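Local coordinates for protein monoacylglycerol lipase (Palaeococcus ferrophilus, PDB 6QE2) that probably hydrolyses monoacylglycerols to glycerol and a free fatty acid, as a monoacylglycerol lipase of the alpha/beta-hydrolase clan, at residues Val93-Glu98 with Met181-Lys186; Glu187-Lys192 with Glu217-Asp222; Leu196-Thr201 with Arg247-Trp252. All blocks are in the same frame, centred on the assembly; numbering follows the deposited sequence. Where two conformers were deposited one is given.

Overall arrangement
Contacts 1 and 2 form one continuous region, their centres about 10 Å apart; the centre of contact 3 is about 19 Å from that of contact 1 and about 18 Å from that of contact 2. Helix 171-186 of contact 1 runs directly into the 187-192 turn of contact 2, and the Arg95 NH1 to Glu187 OE1 salt bridge (3.0 Å) joins them. Strand 195-200 continues that chain into contact 3, where Leu197 CD2 lies 4.1 Å from Ile94 CD1 of contact 1. The probable catalytic triad (Ser87, Asp203, His233) lies outside the segments, but Ser87 just precedes helix 88-99 and Asp203 follows strand 195-200. A bound lauryl dimethylamine-N-oxide is about 11 Å from the Ile94 side chain.

Contact 1: residues Val93-Glu98 with Met181-Lys186; sequences VIRYAE and MERAHK
Arg95 lays its guanidinium flat over the CB of Arg183, which stands 3.7 Å from CZ, above the centre of the group. The contact joins two helices of the alpha/beta-hydrolase fold: 88-99, which follows the probable nucleophile elbow, and 171-186. The segments 93-98 and 181-186 cross at 45°, their axes 9.6 Å apart at closest. Ala184 suits this crossing because its small CB lets the arginine chain pass close by, with Arg95 CD 3.8 Å from Ala184 N. At the same methyl, Ile94 adds a loose apolar touch through CG2.

The Arg95 chain is bent rather than extended: chi2 of -72° folds CD back, and a second bend at chi3 turns NE as well. Several partners then fix the rotation of the planar group. NH1 gives Glu98 OE1, one helical turn on, a bond of 2.9 Å that lies in the guanidinium plane and meets the acceptor nearly along its C-O axis. NH1 also pairs with Glu187, and NE with Asn180. A buried arginine is thus supplied with both counter-charge and acceptors, while its carbon chain and flat face serve as packing surface.

The second arginine behaves differently. Arg183 extends from CG to NE, its guanidinium is turned 76° from that of Arg95, and its NH2 forms a salt bridge with Asp179. The like charges come to 4.4 Å between Arg95 NH2 and Arg183 NH1, but a water bridges this pair by accepting from both, which should ease their repulsion.

Glu98 extends beyond CG to place its carboxylate against the backbone of helix 171-186. Its OE2 lies 2.6 Å from Ala184 O, a separation of two oxygens consistent with a proton held by the acid.

Contact 2: residues Glu187-Lys192 with Glu217-Asp222; sequences EAERIK and ELKVKD
Ala188 and Glu217 meet through their CB atoms at 3.6 Å, an approach that the bare methyl of alanine allows between two backbones. Beside them Leu218 sends CD2 across to Ile191 CD1, 3.7 Å away, the two branched chains crossing obliquely; the same CD2 also rests on the carbonyl oxygen of Ala188. Val220 faces the next residues, its CG2 3.5 Å from Lys192 O, so a compact beta-branched side chain lies against the backbone there.

Toward solvent, Glu189 and Lys219 run side by side and point the same way. Their long aliphatic parts do the touching, with Glu189 CG 3.5 Å from Lys219 CG. At the charged ends Glu189 OE2 stays 4.3 Å from Lys219 NZ, beyond a salt bridge. Bends at chi2, chi3 and chi4 bring the ammonium back to its own chain, where it donates to Leu218 O (3.1 Å) from above the carbonyl plane.

Both segments belong to helix-to-strand connections of the alpha/beta-hydrolase fold, Glu217 closing helix 209-217, and lead into the neighbouring parallel strands 195-200 and 223-228. Waters link the segments. One joins backbone atoms only, donating to Ala188 O and Ile191 O while accepting from Lys219 N; the other ties the Glu189 carboxylate (OE2) to the backbone at Glu217 O. Farther out, Glu217 OE2 is hydrogen-bonded to His185 ND1, while Ile191 also packs on Ala97 and Glu98 of helix 88-99.

Contact 3: residues Leu196-Thr201 with Arg247-Trp252; sequences LLLVGT and RAIVEW
Leu196 lies over one face of the Trp252 indole. Its CB sits 3.7 Å from the centroid of the five-membered ring and only 12° off the ring normal, a CH-pi contact, while CD2 lies nearer the root of the ring, 3.6 Å from Trp252 CG. The two side chains run antiparallel alongside one another, Leu196 from the strand and Trp252 from the helix. On both residues CG is anti to the backbone N; in Trp252, chi2 of 94° then stands the ring nearly upright to the CA-CB-CG plane and presents a broad face. A large flat aromatic suits this place because that face gives the leucine a large apolar surface to lie on, and Leu196 offers both CB and CD2 to it.

The strand 195-200 belongs to the central sheet of the alpha/beta-hydrolase fold, and helix 242-256 lies on one face of that sheet; its residues 247-252 run antiparallel to strand residues 196-200, these short axes 10.4 Å apart. Alternation along the strand brings Leu196 and Leu198 to the helix, whereas Leu197 belongs to the other face of the sheet.

Nearer the start of the helical segment, Leu198 meets Ile249 at a slant, its CD1 3.9 Å from Ile249 CG1. Ala248 makes a small, loose apolar contact, its CB 4.4 Å from Leu198 CD2. Trp252 packs further against Val108 of strand 106-110 and Phe82 of strand 82-86 and stacks with the His256 ring, while Ile249 also reaches Phe84.

Contact 1: residues Val93-Glu98 with Met181-Lys186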
loop_
_atom_site.group_PDB
_atom_site.type_symbol
_atom_site.label_atom_id
_atom_site.label_comp_id
_atom_site.label_asym_id
_atom_site.label_seq_id
_atom_site.Cartn_x
_atom_site.Cartn_y
_atom_site.Cartn_z
ATOM N N VAL A 93 -0.482 0.411 5.799
ATOM C CA VAL A 93 0.683 0.664 6.642
ATOM C C VAL A 93 0.491 1.936 7.466
ATOM O O VAL A 93 0.986 2.032 8.595
ATOM C CB VAL A 93 1.975 0.700 5.799
ATOM C CG1 VAL A 93 2.209 -0.658 5.170
ATOM C CG2 VAL A 93 1.919 1.781 4.722
ATOM N N ILE A 94 -0.254 2.913 6.949
ATOM C CA ILE A 94 -0.598 4.075 7.759
ATOM C C ILE A 94 -1.487 3.660 8.929
ATOM O O ILE A 94 -1.274 4.079 10.072
ATOM C CB ILE A 94 -1.264 5.151 6.882
ATOM C CG1 ILE A 94 -0.221 5.748 5.933
ATOM C CG2 ILE A 94 -1.902 6.232 7.747
ATOM C CD1 ILE A 94 -0.804 6.557 4.800
ATOM N N ARG A 95 -2.496 2.823 8.667
ATOM C CA ARG A 95 -3.350 2.351 9.752
ATOM C C ARG A 95 -2.567 1.515 10.753
ATOM O O ARG A 95 -2.844 1.567 11.956
ATOM C CB ARG A 95 -4.528 1.556 9.195
ATOM C CG ARG A 95 -5.530 2.408 8.421
ATOM C CD ARG A 95 -6.361 3.320 9.342
ATOM N NE ARG A 95 -7.145 2.542 10.302
ATOM C CZ ARG A 95 -7.190 2.782 11.609
ATOM N NH1 ARG A 95 -6.513 3.802 12.126
ATOM N NH2 ARG A 95 -7.928 2.012 12.403
ATOM N N TYR A 96 -1.575 0.758 10.281
ATOM C CA TYR A 96 -0.733 0.010 11.205
ATOM C C TYR A 96 0.087 0.955 12.077
ATOM O O TYR A 96 0.196 0.748 13.292
ATOM C CB TYR A 96 0.178 -0.946 10.442
ATOM C CG TYR A 96 0.728 -2.022 11.351
ATOM C CD1 TYR A 96 0.036 -3.212 11.541
ATOM C CD2 TYR A 96 1.909 -1.830 12.059
ATOM C CE1 TYR A 96 0.510 -4.194 12.390
ATOM C CE2 TYR A 96 2.397 -2.818 12.909
ATOM C CZ TYR A 96 1.690 -3.991 13.071
ATOM O OH TYR A 96 2.158 -4.973 13.917
ATOM N N ALA A 97 0.659 2.003 11.475
ATOM C CA ALA A 97 1.414 2.985 12.242
ATOM C C ALA A 97 0.545 3.710 13.256
ATOM O O ALA A 97 1.061 4.202 14.266
ATOM C CB ALA A 97 2.080 3.989 11.297
ATOM N N GLU A 98 -0.767 3.759 13.020
ATOM C CA GLU A 98 -1.689 4.403 13.944
ATOM C C GLU A 98 -2.127 3.466 15.063
ATOM O O GLU A 98 -2.269 3.896 16.212
ATOM C CB GLU A 98 -2.904 4.912 13.174
ATOM C CG GLU A 98 -2.578 6.149 12.376
ATOM C CD GLU A 98 -3.656 6.552 11.404
ATOM O OE1 GLU A 98 -4.626 5.793 11.213
ATOM O OE2 GLU A 98 -3.523 7.645 10.823
ATOM N N MET A 181 -10.131 4.428 5.282
ATOM C CA MET A 181 -9.748 5.738 4.750
ATOM C C MET A 181 -10.132 6.846 5.722
ATOM O O MET A 181 -9.337 7.750 6.009
ATOM C CB MET A 181 -10.412 5.944 3.393
ATOM C CG MET A 181 -10.170 7.283 2.809
ATOM S SD MET A 181 -11.017 7.441 1.218
ATOM C CE MET A 181 -10.097 6.177 0.314
ATOM N N GLU A 182 -11.367 6.797 6.241
ATOM C CA GLU A 182 -11.804 7.770 7.233
ATOM C C GLU A 182 -10.957 7.703 8.498
ATOM O O GLU A 182 -10.520 8.738 9.022
ATOM C CB GLU A 182 -13.268 7.516 7.576
ATOM C CG GLU A 182 -14.215 7.905 6.461
ATOM C CD GLU A 182 -15.662 7.873 6.924
ATOM O OE1 GLU A 182 -16.438 8.778 6.535
ATOM O OE2 GLU A 182 -16.019 6.946 7.686
ATOM N N ARG A 183 -10.735 6.487 9.015
ATOM C CA ARG A 183 -10.022 6.359 10.277
ATOM C C ARG A 183 -8.575 6.807 10.130
ATOM O O ARG A 183 -7.980 7.280 11.105
ATOM C CB ARG A 183 -10.082 4.928 10.781
ATOM C CG ARG A 183 -11.499 4.532 11.138
ATOM C CD ARG A 183 -11.419 3.108 11.656
ATOM N NE ARG A 183 -12.735 2.608 12.022
ATOM C CZ ARG A 183 -13.001 1.325 12.257
ATOM N NH1 ARG A 183 -12.049 0.397 12.127
ATOM N NH2 ARG A 183 -14.237 0.963 12.585
ATOM N N ALA A 184 -8.019 6.701 8.913
ATOM C CA ALA A 184 -6.611 7.071 8.731
ATOM C C ALA A 184 -6.428 8.547 9.009
ATOM O O ALA A 184 -5.426 8.964 9.598
ATOM C CB ALA A 184 -6.121 6.741 7.315
ATOM N N HIS A 185 -7.417 9.356 8.628
ATOM C CA HIS A 185 -7.338 10.779 8.914
ATOM C C HIS A 185 -7.660 11.072 10.373
ATOM O O HIS A 185 -6.972 11.876 11.011
ATOM C CB HIS A 185 -8.276 11.535 7.983
ATOM C CG HIS A 185 -7.863 11.484 6.546
ATOM N ND1 HIS A 185 -6.833 12.249 6.043
ATOM C CD2 HIS A 185 -8.338 10.761 5.505
ATOM C CE1 HIS A 185 -6.693 12.002 4.752
ATOM N NE2 HIS A 185 -7.596 11.103 4.402
ATOM N N LYS A 186 -8.681 10.410 10.926
ATOM C CA LYS A 186 -9.112 10.709 12.289
ATOM C C LYS A 186 -8.024 10.392 13.309
ATOM O O LYS A 186 -7.878 11.107 14.309
ATOM C CB LYS A 186 -10.390 9.939 12.622
ATOM C CG LYS A 186 -11.622 10.479 11.927
ATOM C CD LYS A 186 -12.859 9.679 12.295
ATOM C CE LYS A 186 -14.091 10.241 11.612
ATOM N NZ LYS A 186 -15.306 9.425 11.894
HETATM O O HOH W 1 -9.218 -0.413 11.480
#

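Contact 2: residues Glu187-Lys192 with Glu217-Asp222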
loop_
_atom_site.group_PDB
_atom_site.type_symbol
_atom_site.label_atom_id
_atom_site.label_comp_id
_atom_site.label_asym_id
_atom_site.label_seq_id
_atom_site.Cartn_x
_atom_site.Cartn_y
_atom_site.Cartn_z
ATOM N N GLU A 187 -7.249 9.331 13.075
ATOM C CA GLU A 187 -6.249 8.863 14.024
ATOM C C GLU A 187 -4.827 9.265 13.637
ATOM O O GLU A 187 -3.868 8.666 14.139
ATOM C CB GLU A 187 -6.352 7.345 14.179
ATOM C CG GLU A 187 -7.737 6.878 14.593
ATOM C CD GLU A 187 -7.801 5.397 14.917
ATOM O OE1 GLU A 187 -6.744 4.728 14.923
ATOM O OE2 GLU A 187 -8.919 4.897 15.165
ATOM N N ALA A 188 -4.678 10.281 12.781
ATOM C CA ALA A 188 -3.360 10.663 12.276
ATOM C C ALA A 188 -2.392 10.996 13.407
ATOM O O ALA A 188 -1.193 10.701 13.315
ATOM C CB ALA A 188 -3.495 11.851 11.324
ATOM N N GLU A 189 -2.894 11.597 14.488
ATOM C CA GLU A 189 -2.040 11.988 15.604
ATOM C C GLU A 189 -1.485 10.802 16.386
ATOM O O GLU A 189 -0.593 10.998 17.218
ATOM C CB GLU A 189 -2.801 12.923 16.546
ATOM C CG GLU A 189 -3.249 14.207 15.874
ATOM C CD GLU A 189 -3.564 15.318 16.859
ATOM O OE1 GLU A 189 -3.637 15.043 18.074
ATOM O OE2 GLU A 189 -3.730 16.473 16.412
ATOM N N ARG A 190 -1.987 9.589 16.157
ATOM C CA ARG A 190 -1.476 8.420 16.863
ATOM C C ARG A 190 -0.123 7.957 16.335
ATOM O O ARG A 190 0.576 7.216 17.033
ATOM C CB ARG A 190 -2.474 7.263 16.769
ATOM C CG ARG A 190 -3.827 7.568 17.378
ATOM C CD ARG A 190 -4.733 6.340 17.393
ATOM N NE ARG A 190 -4.247 5.285 18.275
ATOM C CZ ARG A 190 -4.696 4.033 18.254
ATOM N NH1 ARG A 190 -5.640 3.681 17.391
ATOM N NH2 ARG A 190 -4.203 3.130 19.094
ATOM N N ILE A 191 0.254 8.380 15.127
ATOM C CA ILE A 191 1.517 7.942 14.560
ATOM C C ILE A 191 2.665 8.590 15.326
ATOM O O ILE A 191 2.689 9.816 15.518
ATOM C CB ILE A 191 1.603 8.277 13.069
ATOM C CG1 ILE A 191 0.541 7.450 12.301
ATOM C CG2 ILE A 191 3.047 7.959 12.574
ATOM C CD1 ILE A 191 0.631 7.524 10.824
ATOM N N LYS A 192 3.638 7.757 15.734
ATOM C CA LYS A 192 4.864 8.194 16.417
ATOM C C LYS A 192 6.129 7.957 15.619
ATOM O O LYS A 192 7.140 8.633 15.876
ATOM C CB LYS A 192 4.996 7.467 17.764
ATOM C CG LYS A 192 3.828 7.740 18.719
ATOM C CD LYS A 192 3.784 9.270 19.089
ATOM C CE LYS A 192 3.028 9.570 20.399
ATOM N NZ LYS A 192 1.535 9.597 20.264
ATOM N N GLU A 217 -2.230 16.638 9.049
ATOM C CA GLU A 217 -2.902 16.052 10.198
ATOM C C GLU A 217 -1.930 15.342 11.126
ATOM O O GLU A 217 -2.183 15.209 12.305
ATOM C CB GLU A 217 -3.985 15.079 9.742
ATOM C CG GLU A 217 -5.246 15.760 9.255
ATOM C CD GLU A 217 -6.055 14.899 8.312
ATOM O OE1 GLU A 217 -7.178 15.286 7.967
ATOM O OE2 GLU A 217 -5.564 13.841 7.913
ATOM N N LEU A 218 -0.814 14.880 10.588
ATOM C CA LEU A 218 0.163 14.188 11.400
ATOM C C LEU A 218 0.787 15.120 12.424
ATOM O O LEU A 218 0.965 16.296 12.161
ATOM C CB LEU A 218 1.270 13.619 10.530
ATOM C CG LEU A 218 0.951 12.495 9.557
ATOM C CD1 LEU A 218 2.105 12.347 8.592
ATOM C CD2 LEU A 218 0.697 11.194 10.294
ATOM N N LYS A 219 1.122 14.575 13.586
ATOM C CA LYS A 219 1.756 15.346 14.643
ATOM C C LYS A 219 3.220 14.975 14.799
ATOM O O LYS A 219 3.980 15.710 15.405
ATOM C CB LYS A 219 1.023 15.177 15.964
ATOM C CG LYS A 219 -0.264 15.972 16.037
ATOM C CD LYS A 219 -0.036 17.442 15.734
ATOM C CE LYS A 219 -1.236 18.059 15.036
ATOM N NZ LYS A 219 -0.993 18.195 13.573
ATOM N N VAL A 220 3.606 13.821 14.267
ATOM C CA VAL A 220 5.000 13.409 14.312
ATOM C C VAL A 220 5.834 14.430 13.552
ATOM O O VAL A 220 5.423 14.943 12.501
ATOM C CB VAL A 220 5.156 11.989 13.736
ATOM C CG1 VAL A 220 4.749 11.944 12.263
ATOM C CG2 VAL A 220 6.577 11.477 13.922
ATOM N N LYS A 221 7.002 14.762 14.101
ATOM C CA LYS A 221 7.807 15.823 13.507
ATOM C C LYS A 221 8.547 15.346 12.266
ATOM O O LYS A 221 8.640 16.083 11.279
ATOM C CB LYS A 221 8.766 16.393 14.549
ATOM C CG LYS A 221 8.027 17.047 15.704
ATOM C CD LYS A 221 8.954 17.523 16.801
ATOM C CE LYS A 221 8.166 18.275 17.860
ATOM N NZ LYS A 221 6.882 17.585 18.173
ATOM N N ASP A 222 9.078 14.120 12.294
ATOM C CA ASP A 222 9.824 13.571 11.161
ATOM C C ASP A 222 8.820 13.029 10.146
ATOM O O ASP A 222 8.566 11.827 10.043
ATOM C CB ASP A 222 10.802 12.497 11.627
ATOM C CG ASP A 222 11.779 12.074 10.540
ATOM O OD1 ASP A 222 11.621 12.498 9.375
ATOM O OD2 ASP A 222 12.718 11.313 10.857
HETATM O O HOH W 2 1.260 11.702 14.068
HETATM O O HOH W 3 -4.734 16.101 13.558
#

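Contact 3: residues Leu196-Thr201 with Arg247-Trp252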
loop_
_atom_site.group_PDB
_atom_site.type_symbol
_atom_site.label_atom_id
_atom_site.label_comp_id
_atom_site.label_asym_id
_atom_site.label_seq_id
_atom_site.Cartn_x
_atom_site.Cartn_y
_atom_site.Cartn_z
ATOM N N LEU A 196 7.038 8.832 5.459
ATOM C CA LEU A 196 7.295 9.336 4.113
ATOM C C LEU A 196 6.094 9.004 3.238
ATOM O O LEU A 196 5.704 7.836 3.134
ATOM C CB LEU A 196 8.573 8.729 3.521
ATOM C CG LEU A 196 8.850 9.002 2.040
ATOM C CD1 LEU A 196 9.037 10.505 1.766
ATOM C CD2 LEU A 196 10.066 8.203 1.566
ATOM N N LEU A 197 5.499 10.027 2.625
ATOM C CA LEU A 197 4.410 9.858 1.675
ATOM C C LEU A 197 4.895 10.246 0.284
ATOM O O LEU A 197 5.544 11.282 0.118
ATOM C CB LEU A 197 3.216 10.738 2.073
ATOM C CG LEU A 197 2.729 10.578 3.514
ATOM C CD1 LEU A 197 1.655 11.614 3.811
ATOM C CD2 LEU A 197 2.175 9.178 3.743
ATOM N N LEU A 198 4.563 9.427 -0.715
ATOM C CA LEU A 198 4.958 9.676 -2.099
ATOM C C LEU A 198 3.718 9.647 -2.981
ATOM O O LEU A 198 2.969 8.665 -2.962
ATOM C CB LEU A 198 5.969 8.635 -2.595
ATOM C CG LEU A 198 7.209 8.378 -1.746
ATOM C CD1 LEU A 198 7.142 6.964 -1.216
ATOM C CD2 LEU A 198 8.478 8.575 -2.551
ATOM N N VAL A 199 3.493 10.719 -3.750
ATOM C CA VAL A 199 2.305 10.825 -4.588
ATOM C C VAL A 199 2.665 11.348 -5.972
ATOM O O VAL A 199 3.628 12.101 -6.144
ATOM C CB VAL A 199 1.229 11.734 -3.948
ATOM C CG1 VAL A 199 0.741 11.138 -2.639
ATOM C CG2 VAL A 199 1.783 13.134 -3.726
ATOM N N GLY A 200 1.894 10.915 -6.965
ATOM C CA GLY A 200 1.928 11.507 -8.296
ATOM C C GLY A 200 0.820 12.536 -8.430
ATOM O O GLY A 200 -0.319 12.286 -8.037
ATOM N N THR A 201 1.160 13.702 -9.003
ATOM C CA THR A 201 0.200 14.802 -9.003
ATOM C C THR A 201 -0.987 14.559 -9.925
ATOM O O THR A 201 -2.036 15.180 -9.732
ATOM C CB THR A 201 0.867 16.122 -9.409
ATOM O OG1 THR A 201 1.340 16.028 -10.758
ATOM C CG2 THR A 201 2.021 16.461 -8.481
ATOM N N ARG A 247 14.854 5.770 -5.811
ATOM C CA ARG A 247 15.980 6.360 -5.098
ATOM C C ARG A 247 15.568 7.074 -3.814
ATOM O O ARG A 247 16.250 6.970 -2.799
ATOM C CB ARG A 247 16.766 7.304 -6.009
ATOM C CG ARG A 247 17.921 8.009 -5.318
ATOM C CD ARG A 247 18.957 8.507 -6.314
ATOM N NE ARG A 247 18.353 9.208 -7.441
ATOM C CZ ARG A 247 18.207 8.688 -8.656
ATOM N NH1 ARG A 247 18.629 7.456 -8.909
ATOM N NH2 ARG A 247 17.643 9.401 -9.620
ATOM N N ALA A 248 14.454 7.796 -3.859
ATOM C CA ALA A 248 13.975 8.517 -2.687
ATOM C C ALA A 248 13.604 7.567 -1.572
ATOM O O ALA A 248 13.855 7.827 -0.424
ATOM C CB ALA A 248 12.780 9.377 -3.037
ATOM N N ILE A 249 12.971 6.468 -1.929
ATOM C CA ILE A 249 12.576 5.495 -0.942
ATOM C C ILE A 249 13.808 4.913 -0.264
ATOM O O ILE A 249 13.908 4.905 0.941
ATOM C CB ILE A 249 11.746 4.381 -1.588
ATOM C CG1 ILE A 249 10.370 4.919 -1.949
ATOM C CG2 ILE A 249 11.613 3.197 -0.659
ATOM C CD1 ILE A 249 9.710 4.177 -3.076
ATOM N N VAL A 250 14.757 4.443 -1.057
ATOM C CA VAL A 250 15.964 3.857 -0.498
ATOM C C VAL A 250 16.730 4.854 0.353
ATOM O O VAL A 250 17.127 4.550 1.455
ATOM C CB VAL A 250 16.881 3.274 -1.577
ATOM C CG1 VAL A 250 18.135 2.707 -0.946
ATOM C CG2 VAL A 250 16.160 2.191 -2.350
ATOM N N GLU A 251 16.931 6.051 -0.167
ATOM C CA GLU A 251 17.658 7.066 0.590
ATOM C C GLU A 251 16.980 7.368 1.919
ATOM O O GLU A 251 17.652 7.508 2.946
ATOM C CB GLU A 251 17.811 8.346 -0.237
ATOM C CG GLU A 251 18.819 8.224 -1.367
ATOM C CD GLU A 251 19.061 9.533 -2.098
ATOM O OE1 GLU A 251 18.454 10.559 -1.719
ATOM O OE2 GLU A 251 19.862 9.534 -3.055
ATOM N N TRP A 252 15.645 7.479 1.924
ATOM C CA TRP A 252 14.937 7.751 3.171
ATOM C C TRP A 252 15.127 6.611 4.166
ATOM O O TRP A 252 15.377 6.844 5.356
ATOM C CB TRP A 252 13.450 7.976 2.882
ATOM C CG TRP A 252 12.631 8.476 4.040
ATOM C CD1 TRP A 252 12.334 9.775 4.328
ATOM C CD2 TRP A 252 11.963 7.684 5.035
ATOM N NE1 TRP A 252 11.544 9.849 5.448
ATOM C CE2 TRP A 252 11.300 8.579 5.903
ATOM C CE3 TRP A 252 11.874 6.309 5.284
ATOM C CZ2 TRP A 252 10.553 8.147 6.997
ATOM C CZ3 TRP A 252 11.129 5.878 6.369
ATOM C CH2 TRP A 252 10.479 6.793 7.214
#